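Local coordinates for protein short chain dehydrogenase/reductase (Acinetobacter baumannii, PDB 4IUY) that is a Rossmann-fold short-chain dehydrogenase/reductase that probably catalyses NAD(P)-dependent oxidation or reduction of an alcohol or carbonyl substrate, at residues D[90-93]-D[94-98]; D[131-134]-D[135-139]; D[230-234]-D[235-239]. One frame throughout, in Å; residues are numbered along the deposited sequence.

How the interactions relate
The three contacts follow one another along the chain, each confined to a continuous run of residues. Interaction 1 lies in helix 89-101, which leads from strand 79-83, outermost within the chain, to inner strand 108-111; interaction 2 lies in the next helix, 126-153. Their centres are about 19 Å apart and their nearest atoms about 6 Å. Interaction 3, in the turn after helix 223-231, is remote: its centre is about 40 Å from that of interaction 1 and about 28 Å from that of interaction 2. Two contacts thus lie within helices flanking the parallel Rossmann sheet, and the third in a surface connection; residues in interactions 2 and 3 also reach other subunits.

Interaction 1. Residues D[90-93]-D[94-98]; sequences SAVK and DMLSS
Lys-93 O is approached twice by Ser-97, one turn further along the helix. The main bond comes from Ser-97 N, at 3.0 Å and with an N-H...O angle of 165°; the second, from Ser-97 OG to Lys-93 O at 3.3 Å, is weak. The serine hydroxyl can fold back in this way because OG lies beside its own backbone N (chi1 -70°), on the side that faces the preceding turn.

The same i to i+4 pattern runs through the whole segment. Its shortest bond, from Asp-94 N to Ser-90 O, measures 2.8 Å. The carboxylate of Asp-94 also turns back toward this carbonyl, and OD2 comes within 3.0 Å of Ser-90 O. Both are acceptors, so this approach is no hydrogen bond and would probably be mildly unfavourable electrostatically. The hydroxyl of Ser-90 points elsewhere, to Asp-88, whose OD1 also accepts from Ala-91 N near the start of the helix.

The apolar face adds contacts between side chains. Val-92 and Met-95, a selenomethionine, lie alongside each other and point the same way. The Met-95 chain is extended as far as SE and then bends (chi3 69°), which leaves its terminal CE 4.0 Å from Val-92 CG1. That same valine methyl, CG1 of Val-92, lies 4.3 Å from Leu-96 CD1, while the leucine branch lies against the carbonyl, with Leu-96 CG 3.5 Å from Val-92 O. All three residues are buried, in contrast to the exposed Lys-93, Asp-94 and Ser-97.

Helix 89-101 forms part of the beta-alpha-beta crossover between parallel strands 79-83 and 108-111. Leu-96 packs on Glu-146, Val-147 and His-150 of helix 126-153 and on Ile-106, while Ala-91 and Met-95 meet Leu-84, just beyond strand 79-83.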
# COMPACT_ATOMS: atom_id res chain seq x y z
N SER D 90 -30.76 -16.18 -3.84
CA SER D 90 -31.58 -17.38 -3.65
C SER D 90 -31.20 -18.49 -4.64
O SER D 90 -31.24 -19.67 -4.30
CB SER D 90 -33.08 -17.06 -3.69
OG SER D 90 -33.45 -16.57 -4.97
N ALA D 91 -30.81 -18.10 -5.85
CA ALA D 91 -30.36 -19.07 -6.84
C ALA D 91 -29.06 -19.75 -6.38
O ALA D 91 -28.88 -20.95 -6.52
CB ALA D 91 -30.19 -18.41 -8.19
N VAL D 92 -28.16 -18.96 -5.82
CA VAL D 92 -26.92 -19.52 -5.29
C VAL D 92 -27.21 -20.46 -4.12
O VAL D 92 -26.67 -21.56 -4.03
CB VAL D 92 -25.98 -18.38 -4.84
CG1 VAL D 92 -24.74 -18.95 -4.17
CG2 VAL D 92 -25.61 -17.52 -6.05
N LYS D 93 -28.08 -20.02 -3.22
CA LYS D 93 -28.50 -20.78 -2.06
C LYS D 93 -29.14 -22.11 -2.48
O LYS D 93 -28.84 -23.15 -1.90
CB LYS D 93 -29.47 -19.95 -1.23
CG LYS D 93 -29.70 -20.47 0.17
CD LYS D 93 -30.35 -19.38 1.03
CE LYS D 93 -31.02 -19.98 2.23
NZ LYS D 93 -30.05 -20.80 3.01
N ASP D 94 -30.01 -22.05 -3.49
CA ASP D 94 -30.66 -23.24 -4.03
C ASP D 94 -29.65 -24.21 -4.64
O ASP D 94 -29.75 -25.42 -4.45
CB ASP D 94 -31.72 -22.87 -5.07
CG ASP D 94 -32.90 -22.13 -4.46
OD1 ASP D 94 -33.18 -22.35 -3.27
OD2 ASP D 94 -33.54 -21.32 -5.18
N MSE D 95 -28.66 -23.68 -5.37
CA MSE D 95 -27.61 -24.53 -5.89
C MSE D 95 -26.88 -25.27 -4.77
O MSE D 95 -26.69 -26.49 -4.85
CB MSE D 95 -26.59 -23.73 -6.70
CG MSE D 95 -25.24 -24.43 -6.81
SE MSE D 95 -24.00 -23.44 -7.91
CE MSE D 95 -23.71 -21.90 -6.74
N LEU D 96 -26.48 -24.54 -3.73
CA LEU D 96 -25.77 -25.18 -2.63
C LEU D 96 -26.63 -26.25 -1.94
O LEU D 96 -26.13 -27.34 -1.66
CB LEU D 96 -25.22 -24.14 -1.64
CG LEU D 96 -24.13 -23.29 -2.30
CD1 LEU D 96 -23.71 -22.08 -1.44
CD2 LEU D 96 -22.90 -24.14 -2.68
N SER D 97 -27.92 -25.97 -1.73
CA SER D 97 -28.82 -26.98 -1.18
C SER D 97 -28.83 -28.24 -2.05
O SER D 97 -28.72 -29.36 -1.55
CB SER D 97 -30.27 -26.47 -1.10
OG SER D 97 -30.46 -25.47 -0.13
N SER D 98 -28.89 -28.03 -3.36
CA SER D 98 -28.94 -29.14 -4.31
C SER D 98 -27.69 -29.99 -4.19
O SER D 98 -27.77 -31.23 -4.18
CB SER D 98 -29.14 -28.62 -5.73
OG SER D 98 -29.08 -29.68 -6.66

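Interaction 2. Residues D[131-134]-D[135-139]; sequences KIVD and TNLKA
Ile-132 and Asn-136 form the tightly packed part of this helical contact. Their side chains lie alongside one another, with Ile-132 CG2 only 3.3 Å from Asn-136 ND2. The amide nitrogen is also 3.1 Å from Ile-132 O, but the angle is too poor for a bond; ND2 instead donates to Val-115 O and bonds Ser-181 OG, which fixes the rotation of the buried amide. Lys-131 O is held by both Thr-135 N and Thr-135 OG1, the latter at 3.0 Å; the hydroxyl folds back because OG1 sits beside its own backbone N (chi1 -68°).

The helix widens into a pi-type turn at 135-138, which includes Asn-136. Val-133 O accepts from both Leu-137 N, at 2.8 Å, and Lys-138 N, the latter lying in the carbonyl plane. Asp-134 O then bonds Ala-139 N at 2.7 Å, five residues on, with a C=O...N angle of 171°. Classical short-chain dehydrogenases carry a conserved asparagine at such a break in this helix, and Asn-136 is probably its counterpart.

The Asp-134/Lys-138 side is loose within the helix: the nearest side-chain approach, Asp-134 OD1 to Lys-138 CD, is 4.1 Å. The second subunit partly closes it, its Trp-129 packing on Lys-138 and its Asp-130 forming a salt bridge with NZ of that extended lysine.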
# COMPACT_ATOMS: atom_id res chain seq x y z
N LYS D 131 -24.51 -2.51 -12.66
CA LYS D 131 -24.06 -3.73 -13.32
C LYS D 131 -22.64 -4.13 -12.93
O LYS D 131 -22.39 -5.25 -12.53
CB LYS D 131 -24.14 -3.60 -14.84
CG LYS D 131 -23.69 -4.86 -15.56
CD LYS D 131 -24.03 -4.84 -17.03
CE LYS D 131 -23.32 -3.68 -17.73
NZ LYS D 131 -21.84 -3.89 -17.90
N ILE D 132 -21.71 -3.18 -13.04
CA ILE D 132 -20.29 -3.44 -12.82
C ILE D 132 -19.97 -3.71 -11.35
O ILE D 132 -19.26 -4.65 -11.02
CB ILE D 132 -19.46 -2.29 -13.38
CG1 ILE D 132 -19.56 -2.29 -14.89
CG2 ILE D 132 -17.99 -2.37 -12.91
CD1 ILE D 132 -19.13 -1.00 -15.51
N VAL D 133 -20.50 -2.87 -10.46
CA VAL D 133 -20.20 -3.00 -9.04
C VAL D 133 -20.91 -4.20 -8.39
O VAL D 133 -20.29 -4.93 -7.60
CB VAL D 133 -20.46 -1.67 -8.29
CG1 VAL D 133 -20.15 -1.84 -6.82
CG2 VAL D 133 -19.58 -0.55 -8.87
N ASP D 134 -22.19 -4.43 -8.76
CA ASP D 134 -22.92 -5.59 -8.21
C ASP D 134 -22.32 -6.91 -8.64
O ASP D 134 -22.19 -7.82 -7.82
CB ASP D 134 -24.40 -5.57 -8.58
CG ASP D 134 -25.14 -4.44 -7.91
OD1 ASP D 134 -24.51 -3.75 -7.08
OD2 ASP D 134 -26.33 -4.25 -8.21
N THR D 135 -21.94 -7.00 -9.91
CA THR D 135 -21.29 -8.17 -10.45
C THR D 135 -19.87 -8.37 -9.89
O THR D 135 -19.48 -9.48 -9.53
CB THR D 135 -21.20 -8.12 -11.98
OG1 THR D 135 -22.52 -8.22 -12.54
CG2 THR D 135 -20.33 -9.26 -12.52
N ASN D 136 -19.09 -7.28 -9.80
CA ASN D 136 -17.68 -7.41 -9.42
C ASN D 136 -17.43 -7.49 -7.93
O ASN D 136 -16.41 -8.05 -7.51
CB ASN D 136 -16.83 -6.28 -10.01
CG ASN D 136 -16.72 -6.35 -11.53
OD1 ASN D 136 -16.86 -7.41 -12.12
ND2 ASN D 136 -16.47 -5.22 -12.17
N LEU D 137 -18.36 -6.95 -7.14
CA LEU D 137 -18.13 -6.81 -5.70
C LEU D 137 -19.28 -7.41 -4.87
O LEU D 137 -19.07 -8.23 -3.98
CB LEU D 137 -17.90 -5.35 -5.32
CG LEU D 137 -17.79 -5.01 -3.83
CD1 LEU D 137 -16.63 -5.76 -3.13
CD2 LEU D 137 -17.64 -3.51 -3.65
N LYS D 138 -20.51 -7.01 -5.16
CA LYS D 138 -21.62 -7.52 -4.37
C LYS D 138 -21.85 -9.02 -4.53
O LYS D 138 -22.08 -9.72 -3.55
CB LYS D 138 -22.91 -6.78 -4.65
CG LYS D 138 -24.04 -7.16 -3.72
CD LYS D 138 -25.25 -6.32 -4.03
CE LYS D 138 -26.47 -6.79 -3.23
NZ LYS D 138 -27.72 -6.08 -3.68
N ALA D 139 -21.81 -9.52 -5.76
CA ALA D 139 -22.02 -10.94 -5.99
C ALA D 139 -21.00 -11.87 -5.33
O ALA D 139 -21.39 -12.83 -4.66
CB ALA D 139 -22.18 -11.25 -7.47

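Interaction 3. Residues D[230-234]-D[235-239]; sequences KKIPT and RKFVE
A type I beta turn from Ile-232 to Arg-235 reverses the chain just after helix 223-231. It is closed by Arg-235 N donating to Ile-232 O at 2.7 Å. The bond is short but bent: its N-H...O angle is 138°, and the nitrogen stands well above the carbonyl plane. Arg-235, the last residue of the turn, has left-handed helical backbone angles, and Lys-236 then returns to an extended conformation.

A second, softer constraint follows. Thr-234 OG1 lies between its own backbone N and carbonyl carbon (chi1 62°), which brings it to 3.4 Å from Lys-236 N, two residues on. The result is at most a loosely held ST turn overlapping the end of the beta turn, since its defining bond is weak. A water bridges the same two residues, bonding Thr-234 OG1 at 2.8 Å and donating to Lys-236 O at 3.1 Å.

In the fold, these residues belong to the connection between helices 223-231 and 244-251. Past the turn, Val-238 is joined by backbone hydrogen bonds to Tyr-210, beyond strand 202-208, and Pro-233 packs on Ala-197 of the third subunit.

On the buried side, Ile-232 and Phe-237 cross at about a right angle, and Ile-232 CD1 meets the ring obliquely, 3.8 Å from Phe-237 CD1. The ring also touches Leu-228 and Leu-229 of helix 223-231.

On the exposed side the Arg-235 chain is extended from CG to NE, which brings Arg-235 NE to 3.7 Å from Lys-230 O. Lys-230 CE lies over one face of the guanidinium, 4.3 Å from Arg-235 NH1, whereas the like-charged Lys-230 NZ stays 5.0 Å from Arg-235 NH1. Arg-235 also touches a crystal neighbour, so lattice packing may influence its extended pose.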
# COMPACT_ATOMS: atom_id res chain seq x y z
N LYS D 230 5.28 -2.50 -24.45
CA LYS D 230 6.66 -2.11 -24.12
C LYS D 230 6.82 -1.53 -22.73
O LYS D 230 7.92 -1.50 -22.20
CB LYS D 230 7.26 -1.14 -25.15
CG LYS D 230 7.82 -1.77 -26.40
CD LYS D 230 8.81 -0.81 -27.06
CE LYS D 230 9.56 -1.46 -28.23
NZ LYS D 230 10.54 -0.52 -28.89
N LYS D 231 5.71 -1.16 -22.09
CA LYS D 231 5.78 -0.62 -20.73
C LYS D 231 5.89 -1.78 -19.75
O LYS D 231 6.53 -1.66 -18.71
CB LYS D 231 4.54 0.22 -20.38
CG LYS D 231 4.17 1.38 -21.33
CD LYS D 231 5.08 2.61 -21.27
CE LYS D 231 4.45 3.75 -22.11
NZ LYS D 231 5.32 4.95 -22.32
N ILE D 232 5.27 -2.91 -20.09
CA ILE D 232 5.29 -4.09 -19.21
C ILE D 232 6.70 -4.71 -19.17
O ILE D 232 7.25 -5.04 -20.22
CB ILE D 232 4.27 -5.15 -19.69
CG1 ILE D 232 2.85 -4.59 -19.70
CG2 ILE D 232 4.32 -6.38 -18.78
CD1 ILE D 232 1.82 -5.52 -20.31
N PRO D 233 7.26 -4.89 -17.97
CA PRO D 233 8.66 -5.34 -17.84
C PRO D 233 8.98 -6.61 -18.62
O PRO D 233 9.98 -6.63 -19.32
CB PRO D 233 8.81 -5.60 -16.33
CG PRO D 233 7.85 -4.65 -15.70
CD PRO D 233 6.65 -4.65 -16.65
N THR D 234 8.14 -7.63 -18.55
CA THR D 234 8.39 -8.82 -19.36
C THR D 234 7.98 -8.65 -20.81
O THR D 234 8.22 -9.54 -21.63
CB THR D 234 7.60 -10.02 -18.87
OG1 THR D 234 6.22 -9.72 -19.00
CG2 THR D 234 7.94 -10.36 -17.44
N ARG D 235 7.31 -7.55 -21.12
CA ARG D 235 6.82 -7.31 -22.48
C ARG D 235 5.93 -8.43 -23.04
O ARG D 235 5.97 -8.76 -24.23
CB ARG D 235 7.98 -6.99 -23.40
CG ARG D 235 8.58 -5.66 -23.03
CD ARG D 235 9.69 -5.30 -23.91
NE ARG D 235 10.29 -4.02 -23.54
CZ ARG D 235 11.23 -3.42 -24.26
NH1 ARG D 235 11.67 -3.98 -25.39
NH2 ARG D 235 11.72 -2.26 -23.87
N LYS D 236 5.17 -9.03 -22.15
CA LYS D 236 4.20 -10.05 -22.49
C LYS D 236 2.94 -9.79 -21.69
O LYS D 236 3.00 -9.57 -20.48
CB LYS D 236 4.69 -11.46 -22.13
CG LYS D 236 5.76 -12.05 -23.02
CD LYS D 236 6.12 -13.40 -22.45
CE LYS D 236 7.14 -14.15 -23.29
NZ LYS D 236 7.47 -15.43 -22.59
N PHE D 237 1.81 -9.89 -22.35
CA PHE D 237 0.54 -9.87 -21.64
C PHE D 237 0.46 -11.18 -20.86
O PHE D 237 1.25 -12.10 -21.08
CB PHE D 237 -0.64 -9.71 -22.61
CG PHE D 237 -0.71 -8.35 -23.25
CD1 PHE D 237 -0.87 -7.21 -22.47
CD2 PHE D 237 -0.61 -8.20 -24.62
CE1 PHE D 237 -0.93 -5.95 -23.05
CE2 PHE D 237 -0.67 -6.95 -25.21
CZ PHE D 237 -0.83 -5.82 -24.42
N VAL D 238 -0.48 -11.23 -19.94
CA VAL D 238 -0.66 -12.37 -19.05
C VAL D 238 -1.27 -13.55 -19.78
O VAL D 238 -2.21 -13.37 -20.55
CB VAL D 238 -1.54 -11.96 -17.88
CG1 VAL D 238 -1.79 -13.14 -16.94
CG2 VAL D 238 -0.89 -10.72 -17.16
N GLU D 239 -0.67 -14.72 -19.62
CA GLU D 239 -1.24 -15.97 -20.15
C GLU D 239 -2.01 -16.65 -19.04
O GLU D 239 -1.58 -16.59 -17.88
CB GLU D 239 -0.13 -16.91 -20.62
CG GLU D 239 0.72 -16.35 -21.74
CD GLU D 239 0.03 -16.40 -23.09
OE1 GLU D 239 -1.06 -16.99 -23.18
OE2 GLU D 239 0.59 -15.86 -24.07
O HOH W 1 4.12 -11.52 -18.36